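Local structure of malate dehydrogenase (Naegleria fowleri, 6UM4) at residues Asp165-Ala170 / Phe202-Glu207; Ala275-His280 / Tyr364-Gly369; Ser289-Lys294 / Asn300-Glu305. The protein probably catalyses the reversible, NAD-dependent oxidation of malate to oxaloacetate. One frame throughout, in Å; residues are numbered along the deposited sequence.

Contact 1: residues Asp165-Ala170 / Phe202-Glu207; sequences DSENDA and FKAQGE
Glu167 and Gln205 join two helices of the Rossmann-type NAD-binding domain by a contact that is mainly polar. Segment 165-170 opens the short helix 167-171, and segment 202-207 belongs to the long helix 191-212. The backbones come close, 6.6 Å between the CA atoms of Glu167 and Gln205, but it is the side chains that touch. Both are extended beyond CG, and they cross at about a right angle. Gln205 NE2 donates to Glu167 OE2 at 3.1 Å in a nearly straight bond. The donor approaches from well above the carboxylate plane, whereas the acceptor lies in the plane of the amide, and the two flat groups stand 87° apart. The aliphatic part of Gln205 takes part too, its CG lying 3.5 Å from Glu167 CD, which gives the acid a carbon surface to rest on. The other oxygen, Glu167 OE1, faces the preceding residue, 3.6 Å from the methyl CB of Ala204, small enough to let the acid come close. A water donates to Ala204 O at 2.9 Å and, in a long bond of 3.3 Å, to Glu167 OE1, a loose bridge to the other helix's backbone. Glutamate suits the first turn of a helix, where its negative charge would interact favourably with the helix dipole. Just before it, Ser166 is the N-cap, its OG accepting from Asp169 N at 2.9 Å. Further along helix 191-212, Lys211 bonds to Asn168 OD1 and Gln212 to Asn168 O. Helix 167-171 lies in the crossover from edge strand 158-164 to strand 176-179, its Ala170 O bonding to Thr101 of strand 98-102, while Gln205 and Phe202 rest on Leu179 of strand 176-179.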
loop_
_atom_site.group_PDB
_atom_site.type_symbol
_atom_site.label_atom_id
_atom_site.label_comp_id
_atom_site.label_asym_id
_atom_site.label_seq_id
_atom_site.Cartn_x
_atom_site.Cartn_y
_atom_site.Cartn_z
ATOM N N ASP A 165 -3.464 -1.141 -23.676
ATOM C CA ASP A 165 -3.190 0.255 -23.993
ATOM C C ASP A 165 -4.331 0.896 -24.776
ATOM O O ASP A 165 -4.129 1.923 -25.430
ATOM C CB ASP A 165 -1.870 0.398 -24.754
ATOM C CG ASP A 165 -1.868 -0.334 -26.089
ATOM O OD1 ASP A 165 -2.918 -0.876 -26.503
ATOM O OD2 ASP A 165 -0.795 -0.362 -26.735
ATOM N N SER A 166 -5.520 0.302 -24.736
ATOM C CA SER A 166 -6.683 0.791 -25.468
ATOM C C SER A 166 -7.764 1.235 -24.504
ATOM O O SER A 166 -8.297 0.411 -23.749
ATOM C CB SER A 166 -7.273 -0.281 -26.373
ATOM O OG SER A 166 -8.655 0.010 -26.547
ATOM N N GLU A 167 -8.133 2.514 -24.584
ATOM C CA GLU A 167 -9.168 3.032 -23.704
ATOM C C GLU A 167 -10.486 2.326 -23.961
ATOM O O GLU A 167 -11.234 2.032 -23.021
ATOM C CB GLU A 167 -9.297 4.543 -23.885
ATOM C CG GLU A 167 -8.057 5.277 -23.377
ATOM C CD GLU A 167 -8.007 6.735 -23.779
ATOM O OE1 GLU A 167 -8.845 7.150 -24.614
ATOM O OE2 GLU A 167 -7.125 7.465 -23.254
ATOM N N ASN A 168 -10.771 2.003 -25.223
ATOM C CA ASN A 168 -11.981 1.240 -25.506
ATOM C C ASN A 168 -11.974 -0.105 -24.775
ATOM O O ASN A 168 -12.940 -0.445 -24.082
ATOM C CB ASN A 168 -12.138 1.034 -27.014
ATOM C CG ASN A 168 -13.479 0.419 -27.373
ATOM O OD1 ASN A 168 -14.503 1.106 -27.438
ATOM N ND2 ASN A 168 -13.480 -0.879 -27.613
ATOM N N ASP A 169 -10.876 -0.862 -24.867
ATOM C CA ASP A 169 -10.838 -2.143 -24.153
ATOM C C ASP A 169 -10.867 -1.943 -22.639
ATOM O O ASP A 169 -11.546 -2.693 -21.923
ATOM C CB ASP A 169 -9.612 -2.990 -24.552
ATOM C CG ASP A 169 -9.688 -3.552 -25.993
ATOM O OD1 ASP A 169 -10.803 -3.727 -26.540
ATOM O OD2 ASP A 169 -8.621 -3.872 -26.572
ATOM N N ALA A 170 -10.155 -0.926 -22.143
ATOM C CA ALA A 170 -9.988 -0.746 -20.700
ATOM C C ALA A 170 -11.326 -0.597 -19.979
ATOM O O ALA A 170 -11.560 -1.242 -18.950
ATOM C CB ALA A 170 -9.090 0.466 -20.429
ATOM N N PHE A 202 -9.128 13.479 -21.541
ATOM C CA PHE A 202 -10.335 13.128 -20.803
ATOM C C PHE A 202 -11.598 13.264 -21.643
ATOM O O PHE A 202 -12.613 12.647 -21.314
ATOM C CB PHE A 202 -10.403 13.940 -19.504
ATOM C CG PHE A 202 -9.434 13.432 -18.482
ATOM C CD1 PHE A 202 -9.784 12.378 -17.647
ATOM C CD2 PHE A 202 -8.150 13.920 -18.436
ATOM C CE1 PHE A 202 -8.894 11.869 -16.744
ATOM C CE2 PHE A 202 -7.243 13.408 -17.542
ATOM C CZ PHE A 202 -7.612 12.375 -16.692
ATOM N N LYS A 203 -11.554 14.018 -22.732
ATOM C CA LYS A 203 -12.647 13.937 -23.692
ATOM C C LYS A 203 -12.720 12.534 -24.271
ATOM O O LYS A 203 -13.792 11.919 -24.322
ATOM C CB LYS A 203 -12.452 14.971 -24.797
ATOM C CG LYS A 203 -13.332 14.748 -26.012
ATOM C CD LYS A 203 -13.001 15.731 -27.115
ATOM C CE LYS A 203 -14.029 15.664 -28.243
ATOM N NZ LYS A 203 -13.447 16.236 -29.484
ATOM N N ALA A 204 -11.564 11.997 -24.662
ATOM C CA ALA A 204 -11.504 10.653 -25.224
ATOM C C ALA A 204 -11.933 9.608 -24.205
ATOM O O ALA A 204 -12.598 8.626 -24.556
ATOM C CB ALA A 204 -10.090 10.366 -25.723
ATOM N N GLN A 205 -11.564 9.794 -22.938
ATOM C CA GLN A 205 -11.909 8.775 -21.949
ATOM C C GLN A 205 -13.369 8.868 -21.530
ATOM O O GLN A 205 -14.018 7.841 -21.312
ATOM C CB GLN A 205 -10.965 8.861 -20.743
ATOM C CG GLN A 205 -9.541 8.504 -21.135
ATOM C CD GLN A 205 -8.597 8.379 -19.957
ATOM O OE1 GLN A 205 -8.975 8.632 -18.812
ATOM N NE2 GLN A 205 -7.359 7.987 -20.236
ATOM N N GLY A 206 -13.923 10.080 -21.434
ATOM C CA GLY A 206 -15.357 10.190 -21.229
ATOM C C GLY A 206 -16.143 9.529 -22.350
ATOM O O GLY A 206 -17.171 8.885 -22.113
ATOM N N GLU A 207 -15.672 9.689 -23.588
ATOM C CA GLU A 207 -16.317 9.045 -24.727
ATOM C C GLU A 207 -16.264 7.531 -24.586
ATOM O O GLU A 207 -17.262 6.835 -24.813
ATOM C CB GLU A 207 -15.645 9.501 -26.028
ATOM C CG GLU A 207 -16.052 10.902 -26.485
ATOM C CD GLU A 207 -15.184 11.448 -27.610
ATOM O OE1 GLU A 207 -14.114 10.866 -27.891
ATOM O OE2 GLU A 207 -15.561 12.485 -28.195
HETATM O O HOH W 1 -11.461 6.867 -26.572
#

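Contact 2: residues Ala275-His280 / Tyr364-Gly369; sequences AIWGNH and YGIPRG
Trp277 ends a strand in extended conformation, whereas Tyr364 faces it from an irregular loop with a left-handed backbone (phi 55°, psi 27°). The chains run far apart, 10.9 Å between the CA atoms of Trp277 and Tyr364, and no hydrogen bond joins the segments; large side chains have to span the distance. Those of Trp277, Tyr364 and Ile366 all start toward the opposite segment. Trp277 and Tyr364 form a T-shaped stack: the six-membered ring of the indole presents its edge to the phenol face, with planes at 86° and centroids 5.3 Å apart. Trp277 CH2 makes the closest approach, 3.6 Å from Tyr364 CD2, and stands over the rim of the tyrosine ring, away from its centre. This belongs to the alpha/beta C-terminal domain of lactate/malate dehydrogenases, where strand 271-277 is the middle of a three-stranded antiparallel sheet and segment 364-369 links strands 353-359 and 371-380. Past Gly278, where a side chain would jam against Trp277 O, comes His280, its ND1 bonded to Asp252 OD2, consistent with the catalytic His-Asp pair of this family. Ile366 adds an aliphatic tip, its CD1 lying 4.2 Å from Trp277 CZ3, at the indole edge. Trp277 is buried, its NE1 bonded to Asp287 OD2; Tyr364, nearer the surface, bonds through OH to Ile387 O. Pro375 and Ile400 also touch the indole.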
loop_
_atom_site.group_PDB
_atom_site.type_symbol
_atom_site.label_atom_id
_atom_site.label_comp_id
_atom_site.label_asym_id
_atom_site.label_seq_id
_atom_site.Cartn_x
_atom_site.Cartn_y
_atom_site.Cartn_z
ATOM N N ALA A 275 -13.658 20.681 5.747
ATOM C CA ALA A 275 -13.916 20.562 4.314
ATOM C C ALA A 275 -12.953 21.430 3.508
ATOM O O ALA A 275 -12.472 22.461 3.981
ATOM C CB ALA A 275 -15.359 20.949 3.978
ATOM N N ILE A 276 -12.715 21.003 2.274
ATOM C CA ILE A 276 -11.980 21.756 1.258
ATOM C C ILE A 276 -12.988 22.272 0.229
ATOM O O ILE A 276 -13.797 21.495 -0.285
ATOM C CB ILE A 276 -10.920 20.854 0.598
ATOM C CG1 ILE A 276 -10.004 20.243 1.666
ATOM C CG2 ILE A 276 -10.145 21.573 -0.477
ATOM C CD1 ILE A 276 -9.109 21.243 2.388
ATOM N N TRP A 277 -12.966 23.579 -0.053
ATOM C CA TRP A 277 -13.801 24.162 -1.106
ATOM C C TRP A 277 -12.958 24.487 -2.335
ATOM O O TRP A 277 -11.806 24.911 -2.225
ATOM C CB TRP A 277 -14.485 25.459 -0.655
ATOM C CG TRP A 277 -15.411 25.371 0.527
ATOM C CD1 TRP A 277 -15.056 25.386 1.846
ATOM C CD2 TRP A 277 -16.845 25.345 0.502
ATOM N NE1 TRP A 277 -16.169 25.297 2.640
ATOM C CE2 TRP A 277 -17.284 25.292 1.840
ATOM C CE3 TRP A 277 -17.796 25.340 -0.520
ATOM C CZ2 TRP A 277 -18.631 25.240 2.180
ATOM C CZ3 TRP A 277 -19.125 25.282 -0.182
ATOM C CH2 TRP A 277 -19.534 25.231 1.160
ATOM N N GLY A 278 -13.555 24.331 -3.516
ATOM C CA GLY A 278 -12.948 24.894 -4.714
ATOM C C GLY A 278 -12.158 23.938 -5.598
ATOM O O GLY A 278 -12.525 22.774 -5.769
ATOM N N ASN A 279 -11.069 24.440 -6.166
ATOM C CA ASN A 279 -10.244 23.726 -7.126
ATOM C C ASN A 279 -9.188 22.893 -6.401
ATOM O O ASN A 279 -8.650 23.305 -5.367
ATOM C CB ASN A 279 -9.572 24.761 -8.035
ATOM C CG ASN A 279 -9.079 24.187 -9.322
ATOM O OD1 ASN A 279 -9.330 23.036 -9.621
ATOM N ND2 ASN A 279 -8.374 24.997 -10.109
ATOM N N HIS A 280 -8.853 21.730 -6.968
ATOM C CA HIS A 280 -7.705 20.962 -6.459
ATOM C C HIS A 280 -6.438 21.685 -6.922
ATOM O O HIS A 280 -5.782 21.317 -7.901
ATOM C CB HIS A 280 -7.760 19.514 -6.950
ATOM C CG HIS A 280 -6.569 18.691 -6.571
ATOM N ND1 HIS A 280 -6.147 18.540 -5.267
ATOM C CD2 HIS A 280 -5.707 17.971 -7.330
ATOM C CE1 HIS A 280 -5.076 17.762 -5.239
ATOM N NE2 HIS A 280 -4.790 17.403 -6.480
ATOM N N TYR A 364 -24.696 26.613 -2.434
ATOM C CA TYR A 364 -24.078 27.813 -1.868
ATOM C C TYR A 364 -23.866 28.911 -2.921
ATOM O O TYR A 364 -22.962 29.741 -2.809
ATOM C CB TYR A 364 -22.780 27.443 -1.128
ATOM C CG TYR A 364 -23.124 26.585 0.072
ATOM C CD1 TYR A 364 -23.658 27.162 1.220
ATOM C CD2 TYR A 364 -22.989 25.208 0.039
ATOM C CE1 TYR A 364 -24.025 26.398 2.310
ATOM C CE2 TYR A 364 -23.354 24.427 1.125
ATOM C CZ TYR A 364 -23.865 25.031 2.260
ATOM O OH TYR A 364 -24.246 24.276 3.349
ATOM N N GLY A 365 -24.689 28.910 -3.969
ATOM C CA GLY A 365 -24.600 29.907 -5.018
ATOM C C GLY A 365 -23.450 29.732 -5.979
ATOM O O GLY A 365 -23.213 30.624 -6.804
ATOM N N ILE A 366 -22.767 28.595 -5.934
ATOM C CA ILE A 366 -21.596 28.340 -6.784
ATOM C C ILE A 366 -22.038 28.238 -8.241
ATOM O O ILE A 366 -23.071 27.612 -8.524
ATOM C CB ILE A 366 -20.886 27.063 -6.317
ATOM C CG1 ILE A 366 -20.257 27.298 -4.941
ATOM C CG2 ILE A 366 -19.824 26.624 -7.295
ATOM C CD1 ILE A 366 -19.772 26.008 -4.255
ATOM N N PRO A 367 -21.336 28.867 -9.184
ATOM C CA PRO A 367 -21.753 28.790 -10.592
ATOM C C PRO A 367 -21.851 27.347 -11.077
ATOM O O PRO A 367 -21.046 26.489 -10.709
ATOM C CB PRO A 367 -20.648 29.548 -11.333
ATOM C CG PRO A 367 -20.095 30.511 -10.295
ATOM C CD PRO A 367 -20.180 29.762 -8.990
ATOM N N ARG A 368 -22.851 27.090 -11.913
ATOM C CA ARG A 368 -23.099 25.772 -12.479
ATOM C C ARG A 368 -22.099 25.470 -13.598
ATOM O O ARG A 368 -21.481 26.359 -14.186
ATOM C CB ARG A 368 -24.546 25.693 -13.010
ATOM C CG ARG A 368 -25.598 26.229 -12.006
ATOM C CD ARG A 368 -27.036 26.227 -12.532
ATOM N NE ARG A 368 -27.683 24.917 -12.405
ATOM C CZ ARG A 368 -28.667 24.632 -11.552
ATOM N NH1 ARG A 368 -29.184 23.406 -11.517
ATOM N NH2 ARG A 368 -29.140 25.571 -10.738
ATOM N N GLY A 369 -21.943 24.194 -13.893
ATOM C CA GLY A 369 -21.087 23.798 -14.989
ATOM C C GLY A 369 -19.618 23.631 -14.635
ATOM O O GLY A 369 -18.831 23.238 -15.506
#

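Contact 3: residues Ser289-Lys294 / Asn300-Glu305; sequences SFTTIK and NVINDE
Ile302 reaches Ile293 and Thr291 with one methyl group, CD1, thrust forward from a single turn of 3-10 helix. The contact joins an Asx turn with its 3-10 turn, at 300-304, to edge strand 292-293 of the antiparallel sheet in the C-terminal domain. CG1 of Ile302 lies between the backbone N and the carbonyl carbon (chi1 69°), a sterically demanding choice for a branched residue, and this directs the extended branch at the strand. Ile302 CD1 meets Ile293 CD1 tip to tip at 3.7 Å. It also sits 3.8 Å from Thr291 O and 4.1 Å from Thr291 CB, the two side chains crossing at about a right angle. Isoleucine suits position 302, where its long branch carries a methyl from the turn to the strand. Thr291 offers its carbon side here while its OG1 bonds to Arg273 O on the neighbouring strand, so the hydroxyl is satisfied away from the apolar contact. Ile293 CD1 also touches the amide of Asn300, 3.7 Å from ND2 and equally near OD1. Val264 of helix 250-264 packs on Ile293 and Asn300, and Trp307 of helix 305-317 on Ile302. That helix begins directly after the turn, with Asp304 as N-cap bonding to Gln306 N. Within the turn, Asn303 N bonds to Asn300 O and Asp304 N to Val301 O. Asparagine fits the first position because its short amide can fold back on the chain: Asn300 OD1 accepts from Ile302 N at 3.1 Å, the donor lying in the plane of the amide carbonyl, on one of its lone pairs.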
loop_
_atom_site.group_PDB
_atom_site.type_symbol
_atom_site.label_atom_id
_atom_site.label_comp_id
_atom_site.label_asym_id
_atom_site.label_seq_id
_atom_site.Cartn_x
_atom_site.Cartn_y
_atom_site.Cartn_z
ATOM N N SER A 289 -14.165 26.803 9.375
ATOM C CA SER A 289 -15.206 27.627 9.997
ATOM C C SER A 289 -16.119 26.815 10.907
ATOM O O SER A 289 -16.666 27.363 11.864
ATOM C CB SER A 289 -16.068 28.338 8.945
ATOM O OG SER A 289 -15.290 29.092 8.031
ATOM N N PHE A 290 -16.331 25.528 10.612
ATOM C CA PHE A 290 -17.278 24.718 11.372
ATOM C C PHE A 290 -16.617 23.606 12.172
ATOM O O PHE A 290 -17.317 22.792 12.785
ATOM C CB PHE A 290 -18.320 24.132 10.416
ATOM C CG PHE A 290 -18.828 25.123 9.405
ATOM C CD1 PHE A 290 -19.762 26.082 9.762
ATOM C CD2 PHE A 290 -18.356 25.107 8.100
ATOM C CE1 PHE A 290 -20.224 27.002 8.828
ATOM C CE2 PHE A 290 -18.815 26.025 7.161
ATOM C CZ PHE A 290 -19.748 26.969 7.525
ATOM N N THR A 291 -15.293 23.546 12.174
ATOM C CA THR A 291 -14.593 22.387 12.701
ATOM C C THR A 291 -14.717 22.305 14.218
ATOM O O THR A 291 -14.695 23.324 14.918
ATOM C CB THR A 291 -13.131 22.442 12.268
ATOM O OG1 THR A 291 -13.081 22.588 10.838
ATOM C CG2 THR A 291 -12.392 21.154 12.661
ATOM N N THR A 292 -14.861 21.080 14.730
ATOM C CA THR A 292 -14.871 20.865 16.170
ATOM C C THR A 292 -13.808 19.843 16.548
ATOM O O THR A 292 -13.374 19.026 15.737
ATOM C CB THR A 292 -16.245 20.408 16.684
ATOM O OG1 THR A 292 -16.585 19.152 16.087
ATOM C CG2 THR A 292 -17.311 21.436 16.369
ATOM N N ILE A 293 -13.380 19.919 17.801
ATOM C CA ILE A 293 -12.379 19.029 18.357
ATOM C C ILE A 293 -12.955 18.490 19.653
ATOM O O ILE A 293 -13.313 19.274 20.541
ATOM C CB ILE A 293 -11.048 19.751 18.606
ATOM C CG1 ILE A 293 -10.517 20.334 17.301
ATOM C CG2 ILE A 293 -10.024 18.810 19.276
ATOM C CD1 ILE A 293 -9.360 21.285 17.504
ATOM N N LYS A 294 -13.073 17.165 19.754
ATOM C CA LYS A 294 -13.659 16.561 20.946
ATOM C C LYS A 294 -12.956 17.052 22.210
ATOM O O LYS A 294 -11.729 17.000 22.316
ATOM C CB LYS A 294 -13.585 15.037 20.856
ATOM N N ASN A 300 -8.459 27.807 21.629
ATOM C CA ASN A 300 -8.000 26.806 20.675
ATOM C C ASN A 300 -7.583 27.514 19.399
ATOM O O ASN A 300 -8.336 28.336 18.866
ATOM C CB ASN A 300 -9.090 25.765 20.411
ATOM C CG ASN A 300 -8.576 24.572 19.633
ATOM O OD1 ASN A 300 -8.224 24.687 18.453
ATOM N ND2 ASN A 300 -8.434 23.443 20.321
ATOM N N VAL A 301 -6.408 27.145 18.887
ATOM C CA VAL A 301 -5.803 27.854 17.763
ATOM C C VAL A 301 -6.640 27.810 16.480
ATOM O O VAL A 301 -6.488 28.691 15.629
ATOM C CB VAL A 301 -4.383 27.298 17.513
ATOM C CG1 VAL A 301 -4.457 25.889 16.936
ATOM C CG2 VAL A 301 -3.598 28.226 16.590
ATOM N N ILE A 302 -7.525 26.824 16.308
ATOM C CA ILE A 302 -8.291 26.786 15.062
ATOM C C ILE A 302 -9.364 27.869 15.000
ATOM O O ILE A 302 -9.999 28.041 13.950
ATOM C CB ILE A 302 -8.934 25.408 14.793
ATOM C CG1 ILE A 302 -10.052 25.094 15.791
ATOM C CG2 ILE A 302 -7.882 24.284 14.785
ATOM C CD1 ILE A 302 -10.938 23.927 15.365
ATOM N N ASN A 303 -9.578 28.612 16.082
ATOM C CA ASN A 303 -10.425 29.803 16.020
ATOM C C ASN A 303 -9.661 31.018 15.523
ATOM O O ASN A 303 -10.277 32.015 15.127
ATOM C CB ASN A 303 -10.982 30.139 17.407
ATOM C CG ASN A 303 -11.841 29.035 17.999
ATOM O OD1 ASN A 303 -12.607 28.386 17.302
ATOM N ND2 ASN A 303 -11.696 28.810 19.297
ATOM N N ASP A 304 -8.335 30.968 15.579
ATOM C CA ASP A 304 -7.475 32.119 15.318
ATOM C C ASP A 304 -7.353 32.324 13.814
ATOM O O ASP A 304 -6.626 31.585 13.133
ATOM C CB ASP A 304 -6.117 31.909 15.979
ATOM C CG ASP A 304 -5.198 33.103 15.831
ATOM O OD1 ASP A 304 -5.539 34.043 15.080
ATOM O OD2 ASP A 304 -4.144 33.124 16.498
ATOM N N GLU A 305 -8.038 33.356 13.298
ATOM C CA GLU A 305 -8.066 33.598 11.860
ATOM C C GLU A 305 -6.699 33.980 11.308
ATOM O O GLU A 305 -6.450 33.783 10.114
ATOM C CB GLU A 305 -9.087 34.699 11.538
ATOM C CG GLU A 305 -9.313 34.982 10.054
ATOM C CD GLU A 305 -10.076 36.285 9.838
ATOM O OE1 GLU A 305 -11.151 36.460 10.462
ATOM O OE2 GLU A 305 -9.585 37.146 9.071
#

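In the fold
Contact 1 belongs to the NAD-binding domain, contacts 2 and 3 to the C-terminal domain, and contacts 1 and 3 lie on opposite sides of the chain's centre, their own centres 44 Å apart. Contact 2 is the buried one and the nearest to the middle of the chain; the other two are partly buried, contact 3 farthest out, about 25 Å between centres. Contacts 2 and 3 both reach one antiparallel sheet, through neighbouring strands 271-277 and 292-293, with nearest atoms about 5 Å apart. Chemistry follows place: charged, amide and water-mediated bonding between helices in contact 1, aromatic and aliphatic packing in contact 2, and aliphatic methyl packing beside a polar turn in contact 3.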